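Local coordinates for putative HpcE protein (Mycolicibacterium smegmatis, PDB 6V77) that is of unknown function but belongs to the fumarylacetoacetate hydrolase (FAH) family and holds a zinc ion in a site lined by carboxylates, at residues 147-152 / 263-268; 132-137 / 225-230; 98-103 / 167-172. All coordinates share one frame; numbering follows the deposited sequence.

Interaction 1. Residues 147-152 / 263-268; sequences VSVGQD and TYITGV. With ZN (zinc ion), chain L; EDO (1,2-ethanediol), chain N.
Strands 147-151 and 263-265 run nearly antiparallel, with 155° between their directions, yet their axes come no closer than 6.9 Å. They belong to different sheets and meet through side chains, a worked example of face-to-face sheet packing. V149 lies at the centre of the packing. Its CG1, anti to the backbone N (chi1 -173°), lies 3.6 Å from CG2 of T263, while its CG2 rests 3.9 Å from CG1 of I265. It runs alongside both side chains, pointing the other way. CD1 of I265 lies 3.6 Å from O of S148. Beyond the strand, the bond from V268 N to I265 O (2.9 Å) closes a turn that brings V268 CG1 to 4.0 Å from V149 CG2. One hydrogen bond joins the two segments: Q151, bent at chi2 (-71°), gives NE2 to OG1 of T263 at 2.8 Å, with the hydroxyl near the amide plane, while its OE1 takes the backbone N-H of E121. At the end of 147-152, D152 OD2 binds zinc at 2.4 Å, beside E121 and E123. Strands 118-128 and 177-185 flank 144-155 on its two edges by backbone bonding, and F271 of strand 269-277 touches both V149 and T263.

Interaction 2. Residues 132-137 / 225-230; sequences GRNIPE and LSDTVE. With EDO (1,2-ethanediol), chain J.
The main-chain N-H of N134 aims almost straight at O of S226 (2.8 Å, 172° at the hydrogen), approaching from above the carbonyl plane. One residue on, N of I135 is bonded to OG of S226 at 2.9 Å, so two successive amides grip the same serine. With chi1 at 74°, OG sits between the backbone N and the carbonyl carbon, and its one proton has the carbonyls of both I222 and A223, in the same helix, within hydrogen-bonding distance. The hydroxyl thus ties helix to loop.

R133 extends the polar contacts outward. Its chain is extended from CG to NE and lays the guanidinium across the backbone of 228-230. NH1 makes a weak bond to O of T228, at the edge of the group, while N of E230 lies over one face, 3.4 Å above the plane. Water bridges NH1 to O of S226. The carboxylate of E230 is no salt-bridge partner, since its OE1 stays 4.5 Å from NE of R133 and well out of the guanidinium plane. A water 2.9 Å from NH2 of R133 and 2.8 Å from OE1 of E230 links the two groups instead, and opposite charge probably still favours their nearness.

Packing is modest: CB of S226 lies against O of G132, and the I135 side chain leans on I222, F143 and L231. This is a loop docking on the C-terminal end of helix 218-226 at the dimer interface, where R133 packs on A174 of the second subunit and V229 on its S102.

Interaction 3. Residues 98-103 / 167-172; sequences TKFVSS and FSLAKS. With SO4 (sulfate ion), chain O.
Serine hydroxyls carry the main-chain hydrogen bonds. T98 N donates to OG of S168 (3.0 Å, 165°), and F100 N donates to OG of S172 at 2.9 Å. The latter hydroxyl spends its own proton on O of S168 (2.8 Å), from above the carbonyl plane, so S172 is fixed as both donor and acceptor, and S168 O also receives N of K171. In the other segment S103 OG gives a short bond to F100 O (2.6 Å), tightening the 3-10 turn.

Charged contacts come from two lysines. K99, curled at chi3 and chi4 (72° and 57°), brings NZ onto an in-plane lone pair of K171 O at 2.9 Å, and its salt bridge runs to D152. The K171 chain instead turns from 98-103, bonding sulfate O2 through NZ at 2.8 Å as well as D152 and S154.

Packing centres on F100. CG2 of T98 lies over one ring face, CB of S172 meets the edge in plane, and CD1 of L169 approaches CE2 of F100 at 4.1 Å. F73 of the second subunit also meets this ring. The arrangement is that of second-shell support in a metal site: both lysines hold the zinc ligand D152, and their positive charge would probably favour its ionised form.

How the interactions relate
Interaction 1 is buried between two sheets near the centre of the molecule, interaction 3 is a buried meeting of two loops, and interaction 2 lies farther out, partly buried, its centre about 20 Å from the centre of the chain. Interactions 1 and 3 share the metal site and meet at D152, whose carboxylate both lysines of interaction 3 approach. Interaction 2 does not touch either, but like interaction 3 it reaches the second subunit. Chemistry follows place: aliphatic side chains join the sheets, serine hydroxyls and lysines organise the loops near zinc, and backbone amides, arginine and water work at the periphery.

Interaction 1. Residues 147-152 / 263-268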
loop_
_atom_site.group_PDB
_atom_site.type_symbol
_atom_site.label_atom_id
_atom_site.label_comp_id
_atom_site.label_asym_id
_atom_site.label_seq_id
_atom_site.Cartn_x
_atom_site.Cartn_y
_atom_site.Cartn_z
ATOM N N VAL B 147 7.311 7.772 16.825
ATOM C CA VAL B 147 6.375 8.651 16.139
ATOM C C VAL B 147 7.174 9.684 15.367
ATOM O O VAL B 147 8.351 9.919 15.637
ATOM C CB VAL B 147 5.408 9.361 17.115
ATOM C CG1 VAL B 147 4.565 8.329 17.859
ATOM C CG2 VAL B 147 6.180 10.281 18.103
ATOM N N SER B 148 6.520 10.312 14.394
ATOM C CA SER B 148 7.170 11.384 13.663
ATOM C C SER B 148 6.104 12.375 13.205
ATOM O O SER B 148 4.909 12.215 13.481
ATOM C CB SER B 148 8.006 10.820 12.496
ATOM O OG SER B 148 8.895 11.834 12.000
ATOM N N VAL B 149 6.544 13.406 12.484
ATOM C CA VAL B 149 5.645 14.428 11.954
ATOM C C VAL B 149 5.335 14.079 10.509
ATOM O O VAL B 149 6.227 13.663 9.761
ATOM C CB VAL B 149 6.275 15.834 12.035
ATOM C CG1 VAL B 149 5.245 16.912 11.637
ATOM C CG2 VAL B 149 6.887 16.141 13.425
ATOM N N GLY B 150 4.079 14.260 10.098
ATOM C CA GLY B 150 3.715 14.041 8.708
ATOM C C GLY B 150 2.751 15.096 8.195
ATOM O O GLY B 150 2.113 15.822 8.965
ATOM N N GLN B 151 2.667 15.164 6.866
ATOM C CA GLN B 151 1.632 15.905 6.153
ATOM C C GLN B 151 0.862 14.904 5.313
ATOM O O GLN B 151 1.471 14.073 4.638
ATOM C CB GLN B 151 2.225 16.971 5.240
ATOM C CG GLN B 151 2.361 18.349 5.894
ATOM C CD GLN B 151 1.026 19.042 6.106
ATOM O OE1 GLN B 151 0.066 18.812 5.367
ATOM N NE2 GLN B 151 0.965 19.920 7.117
ATOM N N ASP B 152 -0.463 14.956 5.369
ATOM C CA ASP B 152 -1.277 14.221 4.397
ATOM C C ASP B 152 -1.781 15.226 3.365
ATOM O O ASP B 152 -2.931 15.661 3.389
ATOM C CB ASP B 152 -2.427 13.482 5.074
ATOM C CG ASP B 152 -3.283 12.715 4.089
ATOM O OD1 ASP B 152 -2.862 12.549 2.920
ATOM O OD2 ASP B 152 -4.373 12.253 4.464
ATOM N N THR B 263 5.002 22.665 9.433
ATOM C CA THR B 263 4.248 21.603 10.079
ATOM C C THR B 263 5.027 21.216 11.331
ATOM O O THR B 263 6.250 21.083 11.266
ATOM C CB THR B 263 4.109 20.400 9.131
ATOM O OG1 THR B 263 3.463 20.804 7.917
ATOM C CG2 THR B 263 3.323 19.249 9.764
ATOM N N TYR B 264 4.350 21.078 12.475
ATOM C CA TYR B 264 5.096 20.771 13.699
ATOM C C TYR B 264 4.301 19.891 14.650
ATOM O O TYR B 264 3.069 19.903 14.667
ATOM C CB TYR B 264 5.513 22.051 14.447
ATOM C CG TYR B 264 4.343 22.816 15.034
ATOM C CD1 TYR B 264 3.843 22.515 16.305
ATOM C CD2 TYR B 264 3.732 23.834 14.313
ATOM C CE1 TYR B 264 2.761 23.206 16.828
ATOM C CE2 TYR B 264 2.651 24.522 14.827
ATOM C CZ TYR B 264 2.174 24.204 16.091
ATOM O OH TYR B 264 1.100 24.900 16.596
ATOM N N ILE B 265 5.035 19.131 15.462
ATOM C CA ILE B 265 4.498 18.464 16.641
ATOM C C ILE B 265 5.434 18.843 17.779
ATOM O O ILE B 265 6.631 18.535 17.724
ATOM C CB ILE B 265 4.414 16.931 16.468
ATOM C CG1 ILE B 265 3.503 16.582 15.268
ATOM C CG2 ILE B 265 3.917 16.307 17.743
ATOM C CD1 ILE B 265 3.310 15.064 15.018
ATOM N N THR B 266 4.904 19.531 18.790
ATOM C CA THR B 266 5.762 20.198 19.767
ATOM C C THR B 266 6.529 19.161 20.573
ATOM O O THR B 266 5.945 18.206 21.090
ATOM C CB THR B 266 4.939 21.088 20.691
ATOM O OG1 THR B 266 4.156 21.995 19.888
ATOM C CG2 THR B 266 5.871 21.891 21.631
ATOM N N GLY B 267 7.850 19.329 20.634
ATOM C CA GLY B 267 8.713 18.362 21.284
ATOM C C GLY B 267 9.094 17.157 20.445
ATOM O O GLY B 267 9.937 16.358 20.890
ATOM N N VAL B 268 8.510 16.992 19.262
ATOM C CA VAL B 268 8.817 15.875 18.371
ATOM C C VAL B 268 9.576 16.341 17.133
ATOM O O VAL B 268 10.618 15.786 16.791
ATOM C CB VAL B 268 7.536 15.111 17.979
ATOM C CG1 VAL B 268 7.816 14.137 16.819
ATOM C CG2 VAL B 268 6.984 14.373 19.204
HETATM ZN ZN ZN L . -5.485 12.771 6.504
HETATM C C1 EDO N . 8.815 21.434 17.063
HETATM O O1 EDO N . 8.382 22.800 17.158
HETATM C C2 EDO N . 9.628 21.070 18.296
HETATM O O2 EDO N . 8.936 21.561 19.451
HETATM O O HOH W 1 -4.979 10.753 7.045
#

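Interaction 2. Residues 132-137 / 225-230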
loop_
_atom_site.group_PDB
_atom_site.type_symbol
_atom_site.label_atom_id
_atom_site.label_comp_id
_atom_site.label_asym_id
_atom_site.label_seq_id
_atom_site.Cartn_x
_atom_site.Cartn_y
_atom_site.Cartn_z
ATOM N N GLY B 132 1.696 -7.867 13.917
ATOM C CA GLY B 132 0.771 -8.912 14.296
ATOM C C GLY B 132 -0.683 -8.621 13.995
ATOM O O GLY B 132 -1.059 -7.511 13.607
ATOM N N ARG B 133 -1.494 -9.652 14.154
ATOM C CA ARG B 133 -2.943 -9.591 14.109
ATOM C C ARG B 133 -3.479 -9.594 15.533
ATOM O O ARG B 133 -2.869 -10.171 16.435
ATOM C CB ARG B 133 -3.516 -10.793 13.337
ATOM C CG ARG B 133 -3.164 -10.783 11.852
ATOM C CD ARG B 133 -3.830 -11.950 11.110
ATOM N NE ARG B 133 -3.369 -11.984 9.727
ATOM C CZ ARG B 133 -3.964 -11.308 8.745
ATOM N NH1 ARG B 133 -5.058 -10.595 9.002
ATOM N NH2 ARG B 133 -3.481 -11.363 7.511
ATOM N N ASN B 134 -4.624 -8.943 15.725
ATOM C CA ASN B 134 -5.308 -8.921 17.019
ATOM C C ASN B 134 -4.383 -8.444 18.138
ATOM O O ASN B 134 -4.250 -9.079 19.195
ATOM C CB ASN B 134 -5.892 -10.298 17.341
ATOM C CG ASN B 134 -6.728 -10.830 16.210
ATOM O OD1 ASN B 134 -7.777 -10.258 15.876
ATOM N ND2 ASN B 134 -6.250 -11.885 15.571
ATOM N N ILE B 135 -3.738 -7.313 17.889
ATOM C CA ILE B 135 -2.955 -6.631 18.927
ATOM C C ILE B 135 -3.918 -5.967 19.909
ATOM O O ILE B 135 -4.808 -5.197 19.481
ATOM C CB ILE B 135 -2.026 -5.598 18.288
ATOM C CG1 ILE B 135 -1.061 -6.259 17.307
ATOM C CG2 ILE B 135 -1.255 -4.786 19.339
ATOM C CD1 ILE B 135 -0.345 -5.235 16.407
ATOM N N PRO B 136 -3.811 -6.237 21.206
ATOM C CA PRO B 136 -4.780 -5.677 22.150
ATOM C C PRO B 136 -4.540 -4.199 22.349
ATOM O O PRO B 136 -3.397 -3.732 22.365
ATOM C CB PRO B 136 -4.531 -6.465 23.443
ATOM C CG PRO B 136 -3.155 -7.006 23.294
ATOM C CD PRO B 136 -2.947 -7.257 21.835
ATOM N N GLU B 137 -5.642 -3.463 22.512
ATOM C CA GLU B 137 -5.536 -2.020 22.657
ATOM C C GLU B 137 -4.677 -1.648 23.861
ATOM O O GLU B 137 -3.868 -0.712 23.792
ATOM C CB GLU B 137 -6.944 -1.425 22.771
ATOM C CG GLU B 137 -6.999 0.076 22.680
ATOM C CD GLU B 137 -8.420 0.610 22.532
ATOM O OE1 GLU B 137 -9.276 -0.066 21.921
ATOM O OE2 GLU B 137 -8.678 1.721 23.022
ATOM N N LEU B 225 -7.100 -1.846 13.253
ATOM C CA LEU B 225 -6.464 -2.307 12.025
ATOM C C LEU B 225 -6.092 -3.787 12.119
ATOM O O LEU B 225 -6.352 -4.562 11.194
ATOM C CB LEU B 225 -5.223 -1.476 11.727
ATOM C CG LEU B 225 -5.510 -0.050 11.255
ATOM C CD1 LEU B 225 -4.224 0.737 11.218
ATOM C CD2 LEU B 225 -6.201 -0.067 9.893
ATOM N N SER B 226 -5.458 -4.179 13.232
ATOM C CA SER B 226 -4.922 -5.530 13.373
ATOM C C SER B 226 -6.010 -6.578 13.528
ATOM O O SER B 226 -5.716 -7.787 13.441
ATOM C CB SER B 226 -3.974 -5.591 14.571
ATOM O OG SER B 226 -4.719 -5.556 15.780
ATOM N N ASP B 227 -7.256 -6.156 13.719
ATOM C CA ASP B 227 -8.354 -7.109 13.695
ATOM C C ASP B 227 -8.741 -7.543 12.292
ATOM O O ASP B 227 -9.498 -8.513 12.160
ATOM C CB ASP B 227 -9.558 -6.524 14.423
ATOM C CG ASP B 227 -9.393 -6.600 15.949
ATOM O OD1 ASP B 227 -8.533 -7.390 16.417
ATOM O OD2 ASP B 227 -10.107 -5.882 16.678
ATOM N N THR B 228 -8.225 -6.874 11.253
ATOM C CA THR B 228 -8.440 -7.282 9.863
ATOM C C THR B 228 -7.155 -7.631 9.136
ATOM O O THR B 228 -7.117 -8.648 8.434
ATOM C CB THR B 228 -9.180 -6.169 9.093
ATOM O OG1 THR B 228 -10.456 -5.944 9.704
ATOM C CG2 THR B 228 -9.386 -6.563 7.616
ATOM N N VAL B 229 -6.104 -6.824 9.288
ATOM C CA VAL B 229 -4.825 -7.018 8.605
ATOM C C VAL B 229 -3.775 -7.508 9.604
ATOM O O VAL B 229 -3.937 -7.403 10.820
ATOM C CB VAL B 229 -4.328 -5.725 7.928
ATOM C CG1 VAL B 229 -5.329 -5.278 6.854
ATOM C CG2 VAL B 229 -4.103 -4.605 8.974
ATOM N N GLU B 230 -2.671 -8.036 9.072
ATOM C CA GLU B 230 -1.466 -8.233 9.880
ATOM C C GLU B 230 -0.606 -6.981 9.758
ATOM O O GLU B 230 -0.107 -6.677 8.674
ATOM C CB GLU B 230 -0.679 -9.462 9.431
ATOM C CG GLU B 230 0.589 -9.715 10.295
ATOM C CD GLU B 230 1.438 -10.860 9.759
ATOM O OE1 GLU B 230 1.017 -11.532 8.794
ATOM O OE2 GLU B 230 2.543 -11.080 10.296
HETATM C C1 EDO J . -9.678 -11.664 10.473
HETATM O O1 EDO J . -10.893 -11.517 9.726
HETATM C C2 EDO J . -8.547 -11.951 9.500
HETATM O O2 EDO J . -8.565 -10.913 8.521
HETATM O O HOH W 2 -6.369 -9.762 11.404
HETATM O O HOH W 3 -1.079 -13.468 10.627
HETATM O O HOH W 4 -1.026 -12.862 7.437
HETATM O O HOH W 5 -7.076 -6.276 18.630
#

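Interaction 3. Residues 98-103 / 167-172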
loop_
_atom_site.group_PDB
_atom_site.type_symbol
_atom_site.label_atom_id
_atom_site.label_comp_id
_atom_site.label_asym_id
_atom_site.label_seq_id
_atom_site.Cartn_x
_atom_site.Cartn_y
_atom_site.Cartn_z
ATOM N N THR B 98 -5.093 4.539 1.996
ATOM C CA THR B 98 -3.642 4.424 1.991
ATOM C C THR B 98 -3.048 5.653 1.317
ATOM O O THR B 98 -3.749 6.458 0.699
ATOM C CB THR B 98 -3.167 3.121 1.302
ATOM O OG1 THR B 98 -1.786 2.888 1.631
ATOM C CG2 THR B 98 -3.339 3.213 -0.228
ATOM N N LYS B 99 -1.748 5.822 1.501
ATOM C CA LYS B 99 -0.962 6.791 0.748
ATOM C C LYS B 99 0.164 5.976 0.126
ATOM O O LYS B 99 0.980 5.394 0.851
ATOM C CB LYS B 99 -0.461 7.916 1.661
ATOM C CG LYS B 99 -1.593 8.874 2.083
ATOM C CD LYS B 99 -1.268 9.716 3.341
ATOM C CE LYS B 99 -0.241 10.798 3.063
ATOM N NZ LYS B 99 -0.636 11.737 1.975
ATOM N N PHE B 100 0.162 5.870 -1.204
ATOM C CA PHE B 100 1.047 4.902 -1.852
ATOM C C PHE B 100 2.508 5.256 -1.600
ATOM O O PHE B 100 2.864 6.432 -1.494
ATOM C CB PHE B 100 0.730 4.828 -3.348
ATOM C CG PHE B 100 -0.619 4.200 -3.636
ATOM C CD1 PHE B 100 -0.801 2.820 -3.448
ATOM C CD2 PHE B 100 -1.705 4.968 -4.019
ATOM C CE1 PHE B 100 -2.030 2.232 -3.683
ATOM C CE2 PHE B 100 -2.944 4.382 -4.262
ATOM C CZ PHE B 100 -3.103 3.008 -4.088
ATOM N N VAL B 101 3.346 4.221 -1.451
ATOM C CA VAL B 101 4.703 4.428 -0.953
ATOM C C VAL B 101 5.548 5.313 -1.871
ATOM O O VAL B 101 6.462 5.995 -1.391
ATOM C CB VAL B 101 5.390 3.059 -0.683
ATOM C CG1 VAL B 101 5.859 2.372 -1.965
ATOM C CG2 VAL B 101 6.530 3.219 0.302
ATOM N N SER B 102 5.241 5.374 -3.171
ATOM C CA SER B 102 6.004 6.244 -4.056
ATOM C C SER B 102 5.854 7.723 -3.699
ATOM O O SER B 102 6.671 8.519 -4.156
ATOM C CB SER B 102 5.604 6.064 -5.530
ATOM O OG SER B 102 4.216 6.257 -5.724
ATOM N N SER B 103 4.839 8.092 -2.904
ATOM C CA SER B 103 4.623 9.475 -2.478
ATOM C C SER B 103 5.344 9.822 -1.188
ATOM O O SER B 103 5.325 10.989 -0.780
ATOM C CB SER B 103 3.125 9.749 -2.278
ATOM O OG SER B 103 2.638 9.046 -1.144
ATOM N N PHE B 167 -10.057 7.886 -1.596
ATOM C CA PHE B 167 -9.194 9.011 -1.257
ATOM C C PHE B 167 -7.708 8.804 -1.554
ATOM O O PHE B 167 -6.964 9.790 -1.569
ATOM C CB PHE B 167 -9.347 9.362 0.230
ATOM C CG PHE B 167 -10.744 9.802 0.629
ATOM C CD1 PHE B 167 -11.696 10.116 -0.329
ATOM C CD2 PHE B 167 -11.085 9.929 1.973
ATOM C CE1 PHE B 167 -12.974 10.537 0.036
ATOM C CE2 PHE B 167 -12.369 10.366 2.342
ATOM C CZ PHE B 167 -13.304 10.662 1.375
ATOM N N SER B 168 -7.247 7.574 -1.805
ATOM C CA SER B 168 -5.809 7.309 -1.735
ATOM C C SER B 168 -5.032 8.050 -2.819
ATOM O O SER B 168 -3.979 8.628 -2.545
ATOM C CB SER B 168 -5.538 5.804 -1.845
ATOM O OG SER B 168 -6.165 5.116 -0.785
ATOM N N LEU B 169 -5.499 7.985 -4.062
ATOM C CA LEU B 169 -4.697 8.488 -5.174
ATOM C C LEU B 169 -4.467 9.990 -5.055
ATOM O O LEU B 169 -3.345 10.469 -5.263
ATOM C CB LEU B 169 -5.379 8.150 -6.504
ATOM C CG LEU B 169 -4.438 8.011 -7.696
ATOM C CD1 LEU B 169 -3.417 6.901 -7.475
ATOM C CD2 LEU B 169 -5.228 7.798 -9.002
ATOM N N ALA B 170 -5.507 10.737 -4.672
ATOM C CA ALA B 170 -5.397 12.185 -4.481
ATOM C C ALA B 170 -4.402 12.575 -3.402
ATOM O O ALA B 170 -3.949 13.736 -3.370
ATOM C CB ALA B 170 -6.759 12.762 -4.110
ATOM N N LYS B 171 -4.089 11.653 -2.496
ATOM C CA LYS B 171 -3.141 11.865 -1.416
ATOM C C LYS B 171 -1.796 11.218 -1.699
ATOM O O LYS B 171 -0.971 11.114 -0.791
ATOM C CB LYS B 171 -3.730 11.342 -0.111
ATOM C CG LYS B 171 -5.014 12.102 0.287
ATOM C CD LYS B 171 -5.786 11.291 1.317
ATOM C CE LYS B 171 -6.947 12.061 1.912
ATOM N NZ LYS B 171 -6.461 13.136 2.849
ATOM N N SER B 172 -1.540 10.834 -2.963
ATOM C CA SER B 172 -0.341 10.080 -3.314
ATOM C C SER B 172 0.404 10.686 -4.492
ATOM O O SER B 172 1.182 9.989 -5.153
ATOM C CB SER B 172 -0.685 8.613 -3.615
ATOM O OG SER B 172 -1.282 8.029 -2.482
HETATM S S SO4 O . -9.420 13.415 5.066
HETATM O O1 SO4 O . -10.283 14.372 5.750
HETATM O O2 SO4 O . -8.925 13.960 3.800
HETATM O O3 SO4 O . -8.264 13.075 5.898
HETATM O O4 SO4 O . -10.169 12.183 4.830
HETATM O O HOH W 6 3.612 9.180 -6.045
#